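Side-chain contacts in hydrogenase maturation factor (Thermoanaerobacter tengcongensis, PDB 3VTH), which probably transfers the carbamoyl group of carbamoyl phosphate, in an ATP-dependent reaction, to the C-terminal cysteine of HypE during [NiFe]-hydrogenase maturation: residues Lys210-Gly215 against His227-Ala232; Glu236-Leu241 against Lys292-Ile297; Arg654-Asp659 against Ser667-Lys672; Ser595-Phe600 against Asn675-Phe680. One frame throughout, in Å; residues are numbered along the deposited sequence.

Interaction 1 of 4, residues Lys210-Gly215 against His227-Ala232; sequences KALKEG and HLAVNA
The Schellman motif that ends helix 204-213 brings Leu212 against Ala229, Val230 and Asn231, where strand 226-229 runs out into a loop. One methyl does the reaching. Leu212 CG stands beside its own backbone N (chi1 -67°), and from there CD2 extends to the strand, 3.5 Å from Ala229 O and 3.8 Å from Val230 CA. Ala229 CB adds a looser apolar touch to the same methyl, so the leucine lies mostly on main chain. Leu212 also packs on Val218 of the adjacent strand 218-221: this is a helix resting on a large mixed sheet, in a part of the chain related to the YrdC/Sua5 family. Gly215 N bonds back to Leu212 O at 3.1 Å, and the residue then leaves the helix with a positive phi (88°), the glycine of the Schellman motif. That carbonyl is gripped from the strand side as well, because a water donates to Leu212 O at 2.8 Å while accepting from Asn231 N at 2.9 Å. A second water accepts from Asn231 ND2 at 3.0 Å and lies at a longer 3.2 Å from Leu212 O, where its proton may be wanted by other acceptors. Asn231 CG is swung away from its own backbone N (chi1 -176°), and OD1 accepts from Leu233 N in an Asx turn that holds the amide in place.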
loop_
_atom_site.group_PDB
_atom_site.type_symbol
_atom_site.label_atom_id
_atom_site.label_comp_id
_atom_site.label_asym_id
_atom_site.label_seq_id
_atom_site.Cartn_x
_atom_site.Cartn_y
_atom_site.Cartn_z
ATOM N N LYS A 210 6.210 -28.282 -13.414
ATOM C CA LYS A 210 6.761 -28.720 -14.699
ATOM C C LYS A 210 6.697 -27.612 -15.751
ATOM O O LYS A 210 7.688 -27.352 -16.437
ATOM C CB LYS A 210 6.093 -30.013 -15.187
ATOM C CG LYS A 210 6.359 -31.192 -14.245
ATOM C CD LYS A 210 6.465 -32.536 -14.948
ATOM C CE LYS A 210 6.773 -33.634 -13.919
ATOM N NZ LYS A 210 7.045 -34.963 -14.552
ATOM N N ALA A 211 5.549 -26.945 -15.864
ATOM C CA ALA A 211 5.429 -25.809 -16.786
ATOM C C ALA A 211 6.486 -24.722 -16.502
ATOM O O ALA A 211 7.175 -24.259 -17.425
ATOM C CB ALA A 211 4.030 -25.232 -16.747
ATOM N N LEU A 212 6.633 -24.351 -15.232
ATOM C CA LEU A 212 7.652 -23.389 -14.817
ATOM C C LEU A 212 9.083 -23.837 -15.153
ATOM O O LEU A 212 9.891 -23.035 -15.591
ATOM C CB LEU A 212 7.539 -23.076 -13.324
ATOM C CG LEU A 212 6.305 -22.324 -12.819
ATOM C CD1 LEU A 212 6.290 -22.377 -11.286
ATOM C CD2 LEU A 212 6.267 -20.853 -13.326
ATOM N N LYS A 213 9.389 -25.112 -14.943
ATOM C CA LYS A 213 10.716 -25.640 -15.273
ATOM C C LYS A 213 10.969 -25.639 -16.774
ATOM O O LYS A 213 12.117 -25.510 -17.222
ATOM C CB LYS A 213 10.880 -27.055 -14.729
ATOM C CG LYS A 213 11.009 -27.106 -13.223
ATOM C CD LYS A 213 11.215 -28.540 -12.762
ATOM C CE LYS A 213 10.610 -28.721 -11.378
ATOM N NZ LYS A 213 10.942 -30.069 -10.845
ATOM N N GLU A 214 9.901 -25.787 -17.550
ATOM C CA GLU A 214 10.011 -25.758 -19.009
ATOM C C GLU A 214 10.130 -24.327 -19.544
ATOM O O GLU A 214 10.284 -24.123 -20.747
ATOM C CB GLU A 214 8.823 -26.481 -19.647
ATOM C CG GLU A 214 8.907 -28.005 -19.552
ATOM C CD GLU A 214 7.589 -28.697 -19.888
ATOM O OE1 GLU A 214 7.569 -29.948 -19.974
ATOM O OE2 GLU A 214 6.565 -27.994 -20.057
ATOM N N GLY A 215 10.044 -23.347 -18.642
ATOM C CA GLY A 215 10.218 -21.941 -19.004
ATOM C C GLY A 215 8.929 -21.276 -19.445
ATOM O O GLY A 215 8.958 -20.279 -20.167
ATOM N N HIS A 227 -2.034 -14.138 -10.535
ATOM C CA HIS A 227 -0.681 -13.655 -10.809
ATOM C C HIS A 227 -0.015 -14.516 -11.878
ATOM O O HIS A 227 -0.356 -15.692 -12.051
ATOM C CB HIS A 227 0.169 -13.613 -9.521
ATOM C CG HIS A 227 -0.325 -12.599 -8.541
ATOM N ND1 HIS A 227 -1.338 -12.875 -7.642
ATOM C CD2 HIS A 227 -0.031 -11.286 -8.385
ATOM C CE1 HIS A 227 -1.619 -11.785 -6.950
ATOM N NE2 HIS A 227 -0.843 -10.806 -7.383
ATOM N N LEU A 228 0.912 -13.915 -12.604
ATOM C CA LEU A 228 1.645 -14.617 -13.651
ATOM C C LEU A 228 3.016 -14.866 -13.100
ATOM O O LEU A 228 3.643 -13.952 -12.534
ATOM C CB LEU A 228 1.740 -13.772 -14.916
ATOM C CG LEU A 228 0.411 -13.464 -15.603
ATOM C CD1 LEU A 228 0.469 -12.148 -16.390
ATOM C CD2 LEU A 228 -0.007 -14.643 -16.483
ATOM N N ALA A 229 3.473 -16.101 -13.264
ATOM C CA ALA A 229 4.758 -16.535 -12.742
ATOM C C ALA A 229 5.626 -17.180 -13.808
ATOM O O ALA A 229 5.126 -17.863 -14.720
ATOM C CB ALA A 229 4.551 -17.500 -11.568
ATOM N N VAL A 230 6.930 -16.928 -13.695
ATOM C CA VAL A 230 7.952 -17.632 -14.452
ATOM C C VAL A 230 9.151 -17.848 -13.541
ATOM O O VAL A 230 9.303 -17.158 -12.535
ATOM C CB VAL A 230 8.425 -16.868 -15.750
ATOM C CG1 VAL A 230 7.302 -16.746 -16.760
ATOM C CG2 VAL A 230 9.058 -15.486 -15.437
ATOM N N ASN A 231 10.017 -18.785 -13.919
ATOM C CA ASN A 231 11.327 -18.929 -13.294
ATOM C C ASN A 231 12.104 -17.607 -13.337
ATOM O O ASN A 231 12.490 -17.142 -14.417
ATOM C CB ASN A 231 12.109 -20.032 -14.032
ATOM C CG ASN A 231 13.458 -20.336 -13.407
ATOM O OD1 ASN A 231 13.934 -19.631 -12.518
ATOM N ND2 ASN A 231 14.082 -21.403 -13.872
ATOM N N ALA A 232 12.372 -17.029 -12.169
ATOM C CA ALA A 232 13.115 -15.753 -12.086
ATOM C C ALA A 232 14.612 -15.885 -12.401
ATOM O O ALA A 232 15.333 -14.880 -12.441
ATOM C CB ALA A 232 12.908 -15.092 -10.717
HETATM O O HOH W 1 9.276 -20.387 -16.178
HETATM O O HOH W 2 12.848 -22.353 -16.443
#

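Interaction 2 of 4, residues Glu236-Leu241 against Lys292-Ile297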
loop_
_atom_site.group_PDB
_atom_site.type_symbol
_atom_site.label_atom_id
_atom_site.label_comp_id
_atom_site.label_asym_id
_atom_site.label_seq_id
_atom_site.Cartn_x
_atom_site.Cartn_y
_atom_site.Cartn_z
ATOM N N GLU A 236 15.070 -16.054 -20.836
ATOM C CA GLU A 236 14.114 -15.985 -21.947
ATOM C C GLU A 236 12.655 -16.039 -21.467
ATOM O O GLU A 236 11.778 -15.422 -22.089
ATOM C CB GLU A 236 14.428 -17.002 -23.075
ATOM C CG GLU A 236 13.550 -18.235 -23.106
ATOM C CD GLU A 236 13.866 -19.164 -24.275
ATOM O OE1 GLU A 236 13.927 -18.691 -25.430
ATOM O OE2 GLU A 236 14.036 -20.382 -24.033
ATOM N N ALA A 237 12.407 -16.724 -20.343
ATOM C CA ALA A 237 11.060 -16.804 -19.783
ATOM C C ALA A 237 10.601 -15.425 -19.336
ATOM O O ALA A 237 9.453 -15.043 -19.563
ATOM C CB ALA A 237 10.995 -17.796 -18.614
ATOM N N VAL A 238 11.516 -14.693 -18.703
ATOM C CA VAL A 238 11.264 -13.330 -18.232
ATOM C C VAL A 238 11.015 -12.404 -19.419
ATOM O O VAL A 238 10.052 -11.638 -19.401
ATOM C CB VAL A 238 12.421 -12.810 -17.329
ATOM C CG1 VAL A 238 12.254 -11.307 -16.981
ATOM C CG2 VAL A 238 12.510 -13.641 -16.062
ATOM N N ALA A 239 11.868 -12.483 -20.442
ATOM C CA ALA A 239 11.683 -11.723 -21.676
ATOM C C ALA A 239 10.321 -12.017 -22.328
ATOM O O ALA A 239 9.651 -11.107 -22.810
ATOM C CB ALA A 239 12.827 -12.011 -22.677
ATOM N N THR A 240 9.919 -13.286 -22.355
ATOM C CA THR A 240 8.633 -13.664 -22.943
ATOM C C THR A 240 7.449 -13.090 -22.147
ATOM O O THR A 240 6.476 -12.604 -22.737
ATOM C CB THR A 240 8.516 -15.191 -23.062
ATOM O OG1 THR A 240 9.602 -15.664 -23.862
ATOM C CG2 THR A 240 7.185 -15.603 -23.709
ATOM N N LEU A 241 7.550 -13.126 -20.821
ATOM C CA LEU A 241 6.520 -12.553 -19.964
ATOM C C LEU A 241 6.362 -11.051 -20.212
ATOM O O LEU A 241 5.231 -10.564 -20.347
ATOM C CB LEU A 241 6.788 -12.859 -18.481
ATOM C CG LEU A 241 5.834 -12.234 -17.453
ATOM C CD1 LEU A 241 4.394 -12.689 -17.741
ATOM C CD2 LEU A 241 6.240 -12.574 -16.034
ATOM N N LYS A 292 22.825 -13.083 -8.410
ATOM C CA LYS A 292 21.988 -12.315 -9.329
ATOM C C LYS A 292 20.840 -13.147 -9.887
ATOM O O LYS A 292 21.024 -14.305 -10.213
ATOM C CB LYS A 292 22.836 -11.786 -10.489
ATOM C CG LYS A 292 23.685 -10.570 -10.139
ATOM C CD LYS A 292 24.332 -9.995 -11.396
ATOM C CE LYS A 292 25.318 -8.906 -11.051
ATOM N NZ LYS A 292 26.630 -9.490 -10.657
ATOM N N LEU A 293 19.656 -12.544 -9.987
ATOM C CA LEU A 293 18.549 -13.152 -10.725
ATOM C C LEU A 293 18.754 -12.901 -12.232
ATOM O O LEU A 293 19.756 -12.302 -12.631
ATOM C CB LEU A 293 17.201 -12.622 -10.217
ATOM C CG LEU A 293 16.860 -12.862 -8.740
ATOM C CD1 LEU A 293 15.559 -12.144 -8.310
ATOM C CD2 LEU A 293 16.778 -14.354 -8.402
ATOM N N ALA A 294 17.823 -13.373 -13.060
ATOM C CA ALA A 294 17.926 -13.235 -14.519
ATOM C C ALA A 294 17.863 -11.775 -14.959
ATOM O O ALA A 294 17.325 -10.935 -14.238
ATOM C CB ALA A 294 16.811 -14.018 -15.191
ATOM N N LYS A 295 18.404 -11.480 -16.140
ATOM C CA LYS A 295 18.220 -10.163 -16.774
ATOM C C LYS A 295 16.730 -9.890 -16.994
ATOM O O LYS A 295 15.955 -10.817 -17.220
ATOM C CB LYS A 295 18.979 -10.067 -18.106
ATOM C CG LYS A 295 20.472 -10.338 -17.988
ATOM C CD LYS A 295 21.308 -9.693 -19.117
ATOM C CE LYS A 295 21.319 -10.536 -20.390
ATOM N NZ LYS A 295 22.492 -10.252 -21.294
ATOM N N GLY A 296 16.328 -8.623 -16.899
ATOM C CA GLY A 296 14.925 -8.260 -17.076
ATOM C C GLY A 296 14.061 -8.364 -15.832
ATOM O O GLY A 296 12.844 -8.194 -15.911
ATOM N N ILE A 297 14.661 -8.656 -14.677
ATOM C CA ILE A 297 13.893 -8.629 -13.430
ATOM C C ILE A 297 13.866 -7.188 -12.908
ATOM O O ILE A 297 12.788 -6.582 -12.730
ATOM C CB ILE A 297 14.463 -9.597 -12.327
ATOM C CG1 ILE A 297 14.383 -11.081 -12.746
ATOM C CG2 ILE A 297 13.802 -9.355 -10.969
ATOM C CD1 ILE A 297 12.995 -11.603 -12.941
#
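Val238 leans from helix 235-245 onto the turn Ala294-Ile297, and its side chain makes every contact between the two segments. CB lies 4.1 Å from Lys295 O, at the near side of the turn. From there the side chain forks. CG1, opposite the backbone N about the first torsion (chi1 172°), reaches the carbonyls of the turn, 3.3 Å from Gly296 O and 3.7 Å from Lys295 O. CG2 goes the other way, into apolar company: Ile297 CD1 is 3.8 Å off, its side chain crossing the valine at about a right angle, and Ala294 CB is a more distant 4.4 Å. Polar bonds from the helix and the loop fix the turn on which the valine rests. Gly296 O accepts from Arg242 NE, Gly296 N donates to Asp299 OD2, and Lys295 N donates to Asp235 OD2. Gly296, with phi at 86°, takes up a conformation that suits glycine. The arrangement is a type II beta turn with glycine in its third position, set in the loop between strands 283-287 and 303-307 of the YrdC-like region, where the Ile297 side chain lies about 7 Å from the bound ATP analogue.

Interaction 3 of 4, residues Arg654-Asp659 against Ser667-Lys672; sequences RQIYED and SYISAK
Asp659 and Lys672 reach toward each other from opposite directions to form a salt bridge, Lys672 NZ donating a hydrogen bond to the syn lone pair of Asp659 OD2 at 2.7 Å. The lysine gets there by a bend late in its chain (chi3 78°), which also draws CE to within 3.5 Å of Asp659 OD2. Beside the charges the contact is greasy: Asp659 CB sits 3.9 Å from Ile669 CG1, and Ile669 CG2 meets Ile656 CG2 at 3.7 Å, branch methyl to branch methyl. These residues face each other across an alpha-hairpin, helix 649-662 turning back through a short loop into helix 666-692 in the Kae1-like part of the chain. The two segments run nearly antiparallel, at 163°, with their axes 10.4 Å apart at closest approach. A third group joins the polar pair: Tyr635 OH is hydrogen-bonded to Asp659 OD2, so this buried carboxylate oxygen has two partners, which probably favour its ionised form. The tyrosine also touches Lys672. Farther out, one turn back on the lysine's own helix, the ring of Tyr668 has Lys672 CG 4.2 Å above one face, toward its rim, while Phe664 in the connecting loop meets that same tyrosine with ring planes steeply inclined.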
loop_
_atom_site.group_PDB
_atom_site.type_symbol
_atom_site.label_atom_id
_atom_site.label_comp_id
_atom_site.label_asym_id
_atom_site.label_seq_id
_atom_site.Cartn_x
_atom_site.Cartn_y
_atom_site.Cartn_z
ATOM N N ARG A 654 23.774 23.722 -14.262
ATOM C CA ARG A 654 25.059 24.207 -14.821
ATOM C C ARG A 654 26.267 23.501 -14.242
ATOM O O ARG A 654 27.161 23.114 -14.985
ATOM C CB ARG A 654 25.248 25.692 -14.566
ATOM C CG ARG A 654 24.512 26.536 -15.535
ATOM C CD ARG A 654 24.898 27.989 -15.428
ATOM N NE ARG A 654 23.730 28.801 -15.752
ATOM C CZ ARG A 654 23.689 30.124 -15.692
ATOM N NH1 ARG A 654 24.764 30.805 -15.328
ATOM N NH2 ARG A 654 22.568 30.761 -16.003
ATOM N N GLN A 655 26.296 23.354 -12.915
ATOM C CA GLN A 655 27.414 22.696 -12.220
ATOM C C GLN A 655 27.435 21.185 -12.497
ATOM O O GLN A 655 28.498 20.589 -12.632
ATOM C CB GLN A 655 27.342 22.962 -10.710
ATOM C CG GLN A 655 27.475 24.454 -10.294
ATOM C CD GLN A 655 26.872 24.708 -8.930
ATOM O OE1 GLN A 655 25.743 25.212 -8.814
ATOM N NE2 GLN A 655 27.575 24.294 -7.894
ATOM N N ILE A 656 26.253 20.577 -12.563
ATOM C CA ILE A 656 26.120 19.158 -12.906
ATOM C C ILE A 656 26.686 18.857 -14.292
ATOM O O ILE A 656 27.466 17.907 -14.451
ATOM C CB ILE A 656 24.656 18.701 -12.834
ATOM C CG1 ILE A 656 24.236 18.549 -11.373
ATOM C CG2 ILE A 656 24.461 17.373 -13.586
ATOM C CD1 ILE A 656 22.729 18.423 -11.165
ATOM N N TYR A 657 26.289 19.658 -15.281
ATOM C CA TYR A 657 26.806 19.525 -16.645
ATOM C C TYR A 657 28.314 19.790 -16.718
ATOM O O TYR A 657 29.028 19.140 -17.490
ATOM C CB TYR A 657 26.029 20.425 -17.618
ATOM C CG TYR A 657 26.546 20.428 -19.046
ATOM C CD1 TYR A 657 26.159 19.446 -19.967
ATOM C CD2 TYR A 657 27.416 21.419 -19.476
ATOM C CE1 TYR A 657 26.638 19.465 -21.301
ATOM C CE2 TYR A 657 27.900 21.450 -20.784
ATOM C CZ TYR A 657 27.514 20.471 -21.694
ATOM O OH TYR A 657 28.042 20.535 -22.985
ATOM N N GLU A 658 28.794 20.743 -15.923
ATOM C CA GLU A 658 30.226 21.006 -15.842
ATOM C C GLU A 658 30.977 19.782 -15.329
ATOM O O GLU A 658 32.024 19.415 -15.873
ATOM C CB GLU A 658 30.524 22.200 -14.936
ATOM C CG GLU A 658 30.303 23.554 -15.574
ATOM C CD GLU A 658 30.916 24.663 -14.741
ATOM O OE1 GLU A 658 30.461 24.873 -13.591
ATOM O OE2 GLU A 658 31.868 25.307 -15.230
ATOM N N ASP A 659 30.440 19.161 -14.279
ATOM C CA ASP A 659 31.031 17.939 -13.741
ATOM C C ASP A 659 31.040 16.842 -14.793
ATOM O O ASP A 659 32.017 16.106 -14.915
ATOM C CB ASP A 659 30.306 17.471 -12.476
ATOM C CG ASP A 659 30.762 18.227 -11.222
ATOM O OD1 ASP A 659 31.647 19.089 -11.313
ATOM O OD2 ASP A 659 30.236 17.952 -10.132
ATOM N N SER A 667 27.730 8.250 -10.890
ATOM C CA SER A 667 27.488 7.898 -9.490
ATOM C C SER A 667 27.817 9.050 -8.544
ATOM O O SER A 667 27.059 9.343 -7.623
ATOM C CB SER A 667 28.310 6.658 -9.094
ATOM O OG SER A 667 29.704 6.933 -9.208
ATOM N N TYR A 668 28.956 9.686 -8.790
ATOM C CA TYR A 668 29.422 10.826 -8.010
ATOM C C TYR A 668 28.555 12.062 -8.230
ATOM O O TYR A 668 28.189 12.737 -7.279
ATOM C CB TYR A 668 30.890 11.102 -8.366
ATOM C CG TYR A 668 31.534 12.244 -7.619
ATOM C CD1 TYR A 668 31.826 12.138 -6.258
ATOM C CD2 TYR A 668 31.879 13.415 -8.281
ATOM C CE1 TYR A 668 32.440 13.175 -5.572
ATOM C CE2 TYR A 668 32.501 14.457 -7.607
ATOM C CZ TYR A 668 32.780 14.333 -6.250
ATOM O OH TYR A 668 33.396 15.377 -5.578
ATOM N N ILE A 669 28.208 12.347 -9.479
ATOM C CA ILE A 669 27.319 13.469 -9.800
ATOM C C ILE A 669 25.939 13.290 -9.149
ATOM O O ILE A 669 25.348 14.229 -8.621
ATOM C CB ILE A 669 27.172 13.625 -11.325
ATOM C CG1 ILE A 669 28.513 14.052 -11.944
ATOM C CG2 ILE A 669 26.067 14.624 -11.664
ATOM C CD1 ILE A 669 28.522 14.040 -13.457
ATOM N N SER A 670 25.429 12.072 -9.184
ATOM C CA SER A 670 24.124 11.797 -8.584
ATOM C C SER A 670 24.166 12.051 -7.081
ATOM O O SER A 670 23.256 12.672 -6.524
ATOM C CB SER A 670 23.710 10.351 -8.855
ATOM O OG SER A 670 22.433 10.111 -8.279
ATOM N N ALA A 671 25.220 11.562 -6.426
ATOM C CA ALA A 671 25.381 11.769 -4.993
ATOM C C ALA A 671 25.406 13.269 -4.663
ATOM O O ALA A 671 24.721 13.718 -3.749
ATOM C CB ALA A 671 26.640 11.058 -4.477
ATOM N N LYS A 672 26.186 14.031 -5.428
ATOM C CA LYS A 672 26.289 15.487 -5.240
ATOM C C LYS A 672 24.935 16.172 -5.438
ATOM O O LYS A 672 24.581 17.121 -4.717
ATOM C CB LYS A 672 27.311 16.072 -6.219
ATOM C CG LYS A 672 28.793 15.767 -5.900
ATOM C CD LYS A 672 29.736 16.448 -6.913
ATOM C CE LYS A 672 29.910 17.940 -6.641
ATOM N NZ LYS A 672 30.915 18.535 -7.569
#

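Interaction 4 of 4, residues Ser595-Phe600 against Asn675-Phe680; sequences SSMGRF and NTVVNF
Two successive bends in Met597, chi2 54° and chi3 59°, curl its thioether end toward Val677 and Phe680. The tips of methionine and valine meet: Met597 SD is 4.0 Å from Val677 CG1 and equally far from Val677 CG2, while Met597 CE closes to 3.8 Å from Val677 CG1. The same methyl lies 4.1 Å from Phe680 CZ, at the ring edge and near its plane, so it plugs the angle between valine and phenylalanine. Phe680 takes a first torsion of 73°, unusual within a helix, which lays the ring back over its own helix with Val677 CA 3.7 Å from one face. The outer edge thereby turns to the partner segment, where Phe600 CE2 approaches Phe680 CE2 at 4.4 Å, edge against edge rather than in a stack. Helix 597-607 begins right here. Ser596 is its N-cap, accepting a nearly straight bond from Arg599 N at 3.0 Å, and Gly508 O is a further partner of its hydroxyl. Gly598 and Arg599 in the first turn touch the nucleotide analogue bound in the Kae1-like domain, and the apolar cluster lies close to that pocket, the Met597 side chain about 6 Å from the analogue. Around it, Phe600 also packs on Leu536 of strand 530-542 and on Pro649, Ile652 and Leu653 of helix 649-662, while Val677 touches Leu709 of helix 707-719.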
loop_
_atom_site.group_PDB
_atom_site.type_symbol
_atom_site.label_atom_id
_atom_site.label_comp_id
_atom_site.label_asym_id
_atom_site.label_seq_id
_atom_site.Cartn_x
_atom_site.Cartn_y
_atom_site.Cartn_z
ATOM N N SER A 595 7.176 23.638 -11.103
ATOM C CA SER A 595 8.079 23.608 -9.944
ATOM C C SER A 595 7.940 22.178 -9.469
ATOM O O SER A 595 6.905 21.802 -8.914
ATOM C CB SER A 595 7.595 24.578 -8.851
ATOM O OG SER A 595 8.186 24.301 -7.580
ATOM N N SER A 596 8.938 21.344 -9.727
ATOM C CA SER A 596 8.730 19.908 -9.540
ATOM C C SER A 596 10.036 19.189 -9.252
ATOM O O SER A 596 10.969 19.261 -10.042
ATOM C CB SER A 596 8.087 19.309 -10.796
ATOM O OG SER A 596 8.163 17.883 -10.795
ATOM N N MET A 597 10.076 18.469 -8.131
ATOM C CA MET A 597 11.254 17.661 -7.792
ATOM C C MET A 597 11.402 16.485 -8.753
ATOM O O MET A 597 12.510 16.118 -9.143
ATOM C CB MET A 597 11.199 17.195 -6.325
ATOM C CG MET A 597 12.519 16.539 -5.810
ATOM S SD MET A 597 13.990 17.571 -6.035
ATOM C CE MET A 597 13.543 19.048 -5.095
ATOM N N GLY A 598 10.277 15.911 -9.167
ATOM C CA GLY A 598 10.303 14.820 -10.164
ATOM C C GLY A 598 10.921 15.227 -11.498
ATOM O O GLY A 598 11.764 14.505 -12.053
ATOM N N ARG A 599 10.509 16.382 -12.019
ATOM C CA ARG A 599 11.056 16.870 -13.279
ATOM C C ARG A 599 12.514 17.286 -13.115
ATOM O O ARG A 599 13.314 17.118 -14.041
ATOM C CB ARG A 599 10.227 18.037 -13.864
ATOM C CG ARG A 599 8.733 17.726 -14.181
ATOM C CD ARG A 599 8.481 16.662 -15.274
ATOM N NE ARG A 599 8.865 15.326 -14.818
ATOM C CZ ARG A 599 8.088 14.504 -14.107
ATOM N NH1 ARG A 599 6.844 14.851 -13.779
ATOM N NH2 ARG A 599 8.563 13.327 -13.722
ATOM N N PHE A 600 12.851 17.849 -11.952
ATOM C CA PHE A 600 14.259 18.178 -11.639
ATOM C C PHE A 600 15.120 16.912 -11.765
ATOM O O PHE A 600 16.149 16.909 -12.476
ATOM C CB PHE A 600 14.372 18.814 -10.236
ATOM C CG PHE A 600 15.657 19.586 -9.970
ATOM C CD1 PHE A 600 16.671 19.707 -10.926
ATOM C CD2 PHE A 600 15.865 20.157 -8.706
ATOM C CE1 PHE A 600 17.858 20.422 -10.646
ATOM C CE2 PHE A 600 17.051 20.863 -8.416
ATOM C CZ PHE A 600 18.052 20.991 -9.394
ATOM N N ASN A 675 22.613 15.314 -2.416
ATOM C CA ASN A 675 23.060 16.105 -1.264
ATOM C C ASN A 675 22.670 17.577 -1.345
ATOM O O ASN A 675 22.383 18.205 -0.323
ATOM C CB ASN A 675 24.574 16.004 -1.078
ATOM C CG ASN A 675 25.025 14.634 -0.625
ATOM O OD1 ASN A 675 24.266 13.862 -0.012
ATOM N ND2 ASN A 675 26.282 14.320 -0.926
ATOM N N THR A 676 22.688 18.121 -2.558
ATOM C CA THR A 676 22.255 19.486 -2.819
ATOM C C THR A 676 20.768 19.689 -2.427
ATOM O O THR A 676 20.416 20.645 -1.716
ATOM C CB THR A 676 22.473 19.847 -4.296
ATOM O OG1 THR A 676 23.846 19.609 -4.638
ATOM C CG2 THR A 676 22.132 21.332 -4.557
ATOM N N VAL A 677 19.912 18.796 -2.894
ATOM C CA VAL A 677 18.482 18.867 -2.549
ATOM C C VAL A 677 18.325 18.794 -1.022
ATOM O O VAL A 677 17.670 19.646 -0.428
ATOM C CB VAL A 677 17.681 17.761 -3.237
ATOM C CG1 VAL A 677 16.211 17.732 -2.735
ATOM C CG2 VAL A 677 17.751 17.929 -4.763
ATOM N N VAL A 678 18.983 17.823 -0.393
ATOM C CA VAL A 678 18.972 17.739 1.068
ATOM C C VAL A 678 19.390 19.061 1.698
ATOM O O VAL A 678 18.685 19.581 2.575
ATOM C CB VAL A 678 19.830 16.546 1.597
ATOM C CG1 VAL A 678 20.016 16.604 3.133
ATOM C CG2 VAL A 678 19.185 15.224 1.175
ATOM N N ASN A 679 20.511 19.616 1.234
ATOM C CA ASN A 679 21.072 20.812 1.836
ATOM C C ASN A 679 20.177 22.040 1.702
ATOM O O ASN A 679 19.925 22.716 2.704
ATOM C CB ASN A 679 22.498 21.076 1.325
ATOM C CG ASN A 679 23.496 20.054 1.861
ATOM O OD1 ASN A 679 23.180 19.295 2.772
ATOM N ND2 ASN A 679 24.690 20.024 1.297
ATOM N N PHE A 680 19.666 22.310 0.497
ATOM C CA PHE A 680 18.795 23.478 0.345
ATOM C C PHE A 680 17.451 23.342 1.076
ATOM O O PHE A 680 16.918 24.327 1.588
ATOM C CB PHE A 680 18.702 24.025 -1.103
ATOM C CG PHE A 680 17.887 23.191 -2.092
ATOM C CD1 PHE A 680 16.535 22.915 -1.880
ATOM C CD2 PHE A 680 18.452 22.797 -3.305
ATOM C CE1 PHE A 680 15.786 22.193 -2.810
ATOM C CE2 PHE A 680 17.691 22.075 -4.255
ATOM C CZ PHE A 680 16.361 21.777 -3.997
#

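The four contacts fall into two pairs, in separate parts of the chain. Interactions 1 and 2, centres 11 Å apart, belong to the YrdC-like region and come one after the other along the sequence; Ala232 O and Ala294 N, probably hydrogen-bonded at 3.0 Å, tie them together. Interactions 3 and 4, centres 13 Å apart, share the long helix 666-692 of the Kae1-like part, and interaction 3 is nested inside the loop closed by interaction 4. Between the pairs, centres are 32 to 42 Å apart and nothing touches. Each pair therefore belongs to the framework of a different nucleotide-binding domain, with interactions 2 and 4 nearer the bound analogues than their companions.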